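Local coordinates for amino acid ABC transporter, periplasmic amino acid-binding protein (Brucella ovis, PDB 4Z9N), which binds glutathione and probably delivers it, as a periplasmic solute-binding protein, to a membrane ABC transporter for uptake, at residues 43-55 against 285-299. Sequence-based numbering, arbitrary orientation.
Sequences GFDVDYCRAVASA and IIKGVGNYGEIFERN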
loop_
_atom_site.group_PDB
_atom_site.type_symbol
_atom_site.label_atom_id
_atom_site.label_comp_id
_atom_site.label_asym_id
_atom_site.label_seq_id
_atom_site.Cartn_x
_atom_site.Cartn_y
_atom_site.Cartn_z
ATOM N N GLY D 43 -2.272 -23.335 -4.288
ATOM C CA GLY D 43 -1.588 -22.479 -3.331
ATOM C C GLY D 43 -2.125 -21.048 -3.291
ATOM O O GLY D 43 -2.934 -20.644 -4.132
ATOM N N PHE D 44 -1.666 -20.288 -2.299
ATOM C CA PHE D 44 -2.098 -18.904 -2.071
ATOM C C PHE D 44 -1.703 -18.000 -3.246
ATOM O O PHE D 44 -2.546 -17.277 -3.790
ATOM C CB PHE D 44 -1.488 -18.386 -0.758
ATOM C CG PHE D 44 -1.897 -16.978 -0.381
ATOM C CD1 PHE D 44 -3.038 -16.748 0.376
ATOM C CD2 PHE D 44 -1.106 -15.889 -0.748
ATOM C CE1 PHE D 44 -3.407 -15.451 0.741
ATOM C CE2 PHE D 44 -1.470 -14.582 -0.373
ATOM C CZ PHE D 44 -2.622 -14.374 0.370
ATOM N N ASP D 45 -0.430 -18.048 -3.641
ATOM C CA ASP D 45 0.012 -17.263 -4.794
ATOM C C ASP D 45 -0.584 -17.829 -6.084
ATOM O O ASP D 45 -0.918 -17.077 -6.989
ATOM C CB ASP D 45 1.541 -17.223 -4.890
ATOM C CG ASP D 45 2.163 -16.219 -3.932
ATOM O OD1 ASP D 45 1.427 -15.323 -3.466
ATOM O OD2 ASP D 45 3.389 -16.328 -3.657
ATOM N N VAL D 46 -0.714 -19.153 -6.174
ATOM C CA VAL D 46 -1.375 -19.746 -7.336
ATOM C C VAL D 46 -2.792 -19.188 -7.513
ATOM O O VAL D 46 -3.193 -18.822 -8.627
ATOM C CB VAL D 46 -1.402 -21.280 -7.236
ATOM C CG1 VAL D 46 -2.453 -21.870 -8.182
ATOM C CG2 VAL D 46 -0.002 -21.840 -7.555
ATOM N N ASP D 47 -3.554 -19.110 -6.422
ATOM C CA ASP D 47 -4.925 -18.614 -6.535
ATOM C C ASP D 47 -4.946 -17.144 -6.975
ATOM O O ASP D 47 -5.877 -16.704 -7.657
ATOM C CB ASP D 47 -5.702 -18.766 -5.215
ATOM C CG ASP D 47 -6.229 -20.180 -4.994
ATOM O OD1 ASP D 47 -6.621 -20.484 -3.847
ATOM O OD2 ASP D 47 -6.224 -20.995 -5.949
ATOM N N TYR D 48 -3.931 -16.381 -6.582
ATOM C CA TYR D 48 -3.834 -14.988 -7.021
ATOM C C TYR D 48 -3.663 -14.937 -8.540
ATOM O O TYR D 48 -4.257 -14.096 -9.210
ATOM C CB TYR D 48 -2.675 -14.261 -6.317
ATOM C CG TYR D 48 -3.173 -13.249 -5.304
ATOM C CD1 TYR D 48 -3.568 -13.649 -4.026
ATOM C CD2 TYR D 48 -3.300 -11.906 -5.639
ATOM C CE1 TYR D 48 -4.053 -12.737 -3.109
ATOM C CE2 TYR D 48 -3.804 -10.981 -4.720
ATOM C CZ TYR D 48 -4.172 -11.412 -3.462
ATOM O OH TYR D 48 -4.650 -10.495 -2.546
ATOM N N CYS D 49 -2.841 -15.833 -9.075
ATOM C CA CYS D 49 -2.700 -15.967 -10.529
ATOM C C CYS D 49 -4.025 -16.292 -11.182
ATOM O O CYS D 49 -4.396 -15.712 -12.208
ATOM C CB CYS D 49 -1.708 -17.063 -10.891
ATOM S SG CYS D 49 -0.040 -16.772 -10.333
ATOM N N ARG D 50 -4.730 -17.244 -10.587
ATOM C CA ARG D 50 -6.021 -17.643 -11.117
ATOM C C ARG D 50 -7.031 -16.506 -11.000
ATOM O O ARG D 50 -7.972 -16.425 -11.794
ATOM C CB ARG D 50 -6.547 -18.890 -10.406
ATOM C CG ARG D 50 -5.633 -20.116 -10.517
ATOM C CD ARG D 50 -6.422 -21.398 -10.238
ATOM N NE ARG D 50 -5.550 -22.565 -10.201
ATOM C CZ ARG D 50 -5.144 -23.231 -11.279
ATOM N NH1 ARG D 50 -5.528 -22.857 -12.491
ATOM N NH2 ARG D 50 -4.339 -24.275 -11.142
ATOM N N ALA D 51 -6.851 -15.642 -10.007
ATOM C CA ALA D 51 -7.746 -14.490 -9.853
ATOM C C ALA D 51 -7.602 -13.528 -11.038
ATOM O O ALA D 51 -8.595 -13.004 -11.557
ATOM C CB ALA D 51 -7.478 -13.747 -8.515
ATOM N N VAL D 52 -6.367 -13.302 -11.467
ATOM C CA VAL D 52 -6.117 -12.446 -12.615
ATOM C C VAL D 52 -6.679 -13.096 -13.872
ATOM O O VAL D 52 -7.312 -12.430 -14.689
ATOM C CB VAL D 52 -4.623 -12.144 -12.754
ATOM C CG1 VAL D 52 -4.345 -11.344 -14.011
ATOM C CG2 VAL D 52 -4.145 -11.385 -11.518
ATOM N N ALA D 53 -6.470 -14.401 -14.014
ATOM C CA ALA D 53 -7.031 -15.111 -15.148
ATOM C C ALA D 53 -8.558 -15.022 -15.151
ATOM O O ALA D 53 -9.178 -14.909 -16.220
ATOM C CB ALA D 53 -6.573 -16.564 -15.144
ATOM N N SER D 54 -9.170 -15.070 -13.971
ATOM C CA SER D 54 -10.633 -14.987 -13.907
ATOM C C SER D 54 -11.116 -13.592 -14.286
ATOM O O SER D 54 -12.087 -13.441 -15.014
ATOM C CB SER D 54 -11.154 -15.362 -12.518
ATOM O OG SER D 54 -10.616 -16.590 -12.068
ATOM N N ALA D 55 -10.418 -12.574 -13.795
ATOM C CA ALA D 55 -10.720 -11.192 -14.162
ATOM C C ALA D 55 -10.764 -10.975 -15.669
ATOM O O ALA D 55 -11.566 -10.192 -16.178
ATOM C CB ALA D 55 -9.686 -10.250 -13.534
ATOM N N ILE D 285 -13.920 -12.716 -10.824
ATOM C CA ILE D 285 -12.867 -13.020 -9.863
ATOM C C ILE D 285 -13.416 -13.880 -8.720
ATOM O O ILE D 285 -12.879 -14.948 -8.417
ATOM C CB ILE D 285 -12.188 -11.739 -9.290
ATOM C CG1 ILE D 285 -11.485 -10.925 -10.389
ATOM C CG2 ILE D 285 -11.222 -12.127 -8.215
ATOM C CD1 ILE D 285 -10.978 -9.540 -9.932
ATOM N N ILE D 286 -14.472 -13.408 -8.067
ATOM C CA ILE D 286 -14.970 -14.087 -6.880
ATOM C C ILE D 286 -15.536 -15.483 -7.214
ATOM O O ILE D 286 -15.360 -16.441 -6.450
ATOM C CB ILE D 286 -16.019 -13.211 -6.169
ATOM C CG1 ILE D 286 -15.405 -11.859 -5.802
ATOM C CG2 ILE D 286 -16.502 -13.883 -4.908
ATOM C CD1 ILE D 286 -14.171 -11.960 -4.885
ATOM N N LYS D 287 -16.199 -15.610 -8.356
ATOM C CA LYS D 287 -16.639 -16.926 -8.809
ATOM C C LYS D 287 -15.457 -17.867 -9.024
ATOM O O LYS D 287 -15.535 -19.063 -8.716
ATOM C CB LYS D 287 -17.450 -16.802 -10.098
ATOM C CG LYS D 287 -18.810 -16.159 -9.891
ATOM C CD LYS D 287 -19.853 -16.750 -10.794
ATOM C CE LYS D 287 -21.213 -16.113 -10.521
ATOM N NZ LYS D 287 -22.117 -16.146 -11.712
ATOM N N GLY D 288 -14.362 -17.318 -9.541
ATOM C CA GLY D 288 -13.195 -18.117 -9.868
ATOM C C GLY D 288 -12.397 -18.612 -8.674
ATOM O O GLY D 288 -11.952 -19.762 -8.658
ATOM N N VAL D 289 -12.208 -17.753 -7.673
ATOM C CA VAL D 289 -11.292 -18.069 -6.574
ATOM C C VAL D 289 -11.830 -17.665 -5.192
ATOM O O VAL D 289 -11.206 -17.971 -4.178
ATOM C CB VAL D 289 -9.911 -17.405 -6.806
ATOM C CG1 VAL D 289 -9.216 -17.992 -8.063
ATOM C CG2 VAL D 289 -10.058 -15.893 -6.909
ATOM N N GLY D 290 -12.977 -16.994 -5.147
ATOM C CA GLY D 290 -13.504 -16.479 -3.891
ATOM C C GLY D 290 -12.796 -15.197 -3.473
ATOM O O GLY D 290 -11.963 -14.682 -4.220
ATOM N N ASN D 291 -13.107 -14.672 -2.286
ATOM C CA ASN D 291 -12.477 -13.410 -1.867
ATOM C C ASN D 291 -11.117 -13.646 -1.189
ATOM O O ASN D 291 -10.675 -14.792 -1.039
ATOM C CB ASN D 291 -13.416 -12.590 -0.947
ATOM C CG ASN D 291 -13.655 -13.234 0.426
ATOM O OD1 ASN D 291 -12.734 -13.720 1.089
ATOM N ND2 ASN D 291 -14.909 -13.193 0.875
ATOM N N TYR D 292 -10.468 -12.563 -0.773
ATOM C CA TYR D 292 -9.136 -12.652 -0.167
ATOM C C TYR D 292 -9.100 -13.623 1.020
ATOM O O TYR D 292 -8.178 -14.418 1.153
ATOM C CB TYR D 292 -8.662 -11.275 0.303
ATOM C CG TYR D 292 -7.279 -11.311 0.903
ATOM C CD1 TYR D 292 -6.148 -11.198 0.097
ATOM C CD2 TYR D 292 -7.093 -11.457 2.270
ATOM C CE1 TYR D 292 -4.873 -11.226 0.639
ATOM C CE2 TYR D 292 -5.812 -11.500 2.822
ATOM C CZ TYR D 292 -4.715 -11.380 2.002
ATOM O OH TYR D 292 -3.454 -11.412 2.568
ATOM N N GLY D 293 -10.105 -13.531 1.892
ATOM C CA GLY D 293 -10.133 -14.362 3.084
ATOM C C GLY D 293 -10.290 -15.823 2.735
ATOM O O GLY D 293 -9.731 -16.707 3.395
ATOM N N GLU D 294 -11.074 -16.085 1.692
ATOM C CA GLU D 294 -11.269 -17.449 1.245
ATOM C C GLU D 294 -9.979 -18.038 0.672
ATOM O O GLU D 294 -9.685 -19.213 0.906
ATOM C CB GLU D 294 -12.394 -17.518 0.223
ATOM C CG GLU D 294 -13.752 -17.091 0.781
ATOM C CD GLU D 294 -14.860 -17.366 -0.197
ATOM O OE1 GLU D 294 -15.444 -18.483 -0.143
ATOM O OE2 GLU D 294 -15.144 -16.479 -1.028
ATOM N N ILE D 295 -9.212 -17.222 -0.052
ATOM C CA ILE D 295 -7.925 -17.652 -0.586
ATOM C C ILE D 295 -6.970 -17.928 0.563
ATOM O O ILE D 295 -6.253 -18.932 0.559
ATOM C CB ILE D 295 -7.335 -16.598 -1.552
ATOM C CG1 ILE D 295 -8.216 -16.462 -2.797
ATOM C CG2 ILE D 295 -5.907 -16.955 -1.951
ATOM C CD1 ILE D 295 -7.823 -15.273 -3.673
ATOM N N PHE D 296 -6.975 -17.041 1.553
ATOM C CA PHE D 296 -6.113 -17.185 2.725
ATOM C C PHE D 296 -6.435 -18.480 3.464
ATOM O O PHE D 296 -5.560 -19.305 3.715
ATOM C CB PHE D 296 -6.269 -15.976 3.670
ATOM C CG PHE D 296 -5.216 -15.894 4.739
ATOM C CD1 PHE D 296 -5.266 -16.725 5.847
ATOM C CD2 PHE D 296 -4.173 -14.980 4.638
ATOM C CE1 PHE D 296 -4.293 -16.658 6.828
ATOM C CE2 PHE D 296 -3.202 -14.905 5.619
ATOM C CZ PHE D 296 -3.256 -15.746 6.710
ATOM N N GLU D 297 -7.706 -18.672 3.803
ATOM C CA GLU D 297 -8.073 -19.796 4.648
ATOM C C GLU D 297 -7.838 -21.172 4.021
ATOM O O GLU D 297 -7.382 -22.092 4.706
ATOM C CB GLU D 297 -9.537 -19.657 5.062
ATOM C CG GLU D 297 -9.716 -18.604 6.147
ATOM C CD GLU D 297 -8.872 -18.912 7.379
ATOM O OE1 GLU D 297 -8.890 -20.079 7.818
ATOM O OE2 GLU D 297 -8.188 -18.010 7.903
ATOM N N ARG D 298 -8.147 -21.330 2.737
ATOM C CA ARG D 298 -8.061 -22.649 2.117
ATOM C C ARG D 298 -6.609 -23.065 1.890
ATOM O O ARG D 298 -6.307 -24.255 1.787
ATOM C CB ARG D 298 -8.830 -22.678 0.787
ATOM C CG ARG D 298 -8.056 -22.120 -0.410
ATOM C CD ARG D 298 -8.766 -22.408 -1.725
ATOM N NE ARG D 298 -10.087 -21.790 -1.748
ATOM C CZ ARG D 298 -10.389 -20.686 -2.424
ATOM N NH1 ARG D 298 -9.477 -20.085 -3.179
ATOM N NH2 ARG D 298 -11.621 -20.200 -2.373
ATOM N N ASN D 299 -5.717 -22.084 1.806
ATOM C CA ASN D 299 -4.327 -22.369 1.458
ATOM C C ASN D 299 -3.375 -22.342 2.644
ATOM O O ASN D 299 -2.502 -23.197 2.756
ATOM C CB ASN D 299 -3.840 -21.368 0.416
ATOM C CG ASN D 299 -4.457 -21.601 -0.937
ATOM O OD1 ASN D 299 -4.274 -22.661 -1.538
ATOM N ND2 ASN D 299 -5.174 -20.606 -1.439
HETATM O O HOH W 1 -5.391 -23.349 -4.081
#
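Asp47 OD1 takes two hydrogen bonds from segment 285-299, in a helix-helix packing of the periplasmic solute-binding fold: helix 44-55 lies roughly antiparallel to helix 292-299, their directions 146° apart and their axes 9.5 Å apart at closest. Asn299 ND2 donates to Asp47 OD1 at 2.8 Å, nearly straight, and Arg298 NH1 forms a salt bridge to the same OD1 at 3.0 Å. The two donors arrive from opposite faces of the carboxylate, both out of its plane. Next to this polar group, Phe44 is a knob seated among Tyr292, Ile295, Phe296 and Asn299. With CG anti to the backbone N (chi1 -178°), the side chain carries its ring among these four residues, its edge set toward the face of Tyr292 in an offset edge-to-face pair, while CD1 lies 3.7 Å from Ile295 CG2. Tyr48 OH comes to the ring edge of Tyr292 and is hydrogen-bonded to His232; Tyr292 OH is hydrogen-bonded to Asn107 O of strand 101-117. Farther along, Val289 packs with CG1 against Arg50 CB and CG2 3.7 Å from Ala51 CB, and Ile285 CG1 meets Ala55 CB. A second layer orients Arg298: its guanidinium lies over Glu294 O, and Arg298 NH1 and Arg298 NH2 both grip Val289 O end-on, each at 2.9 Å.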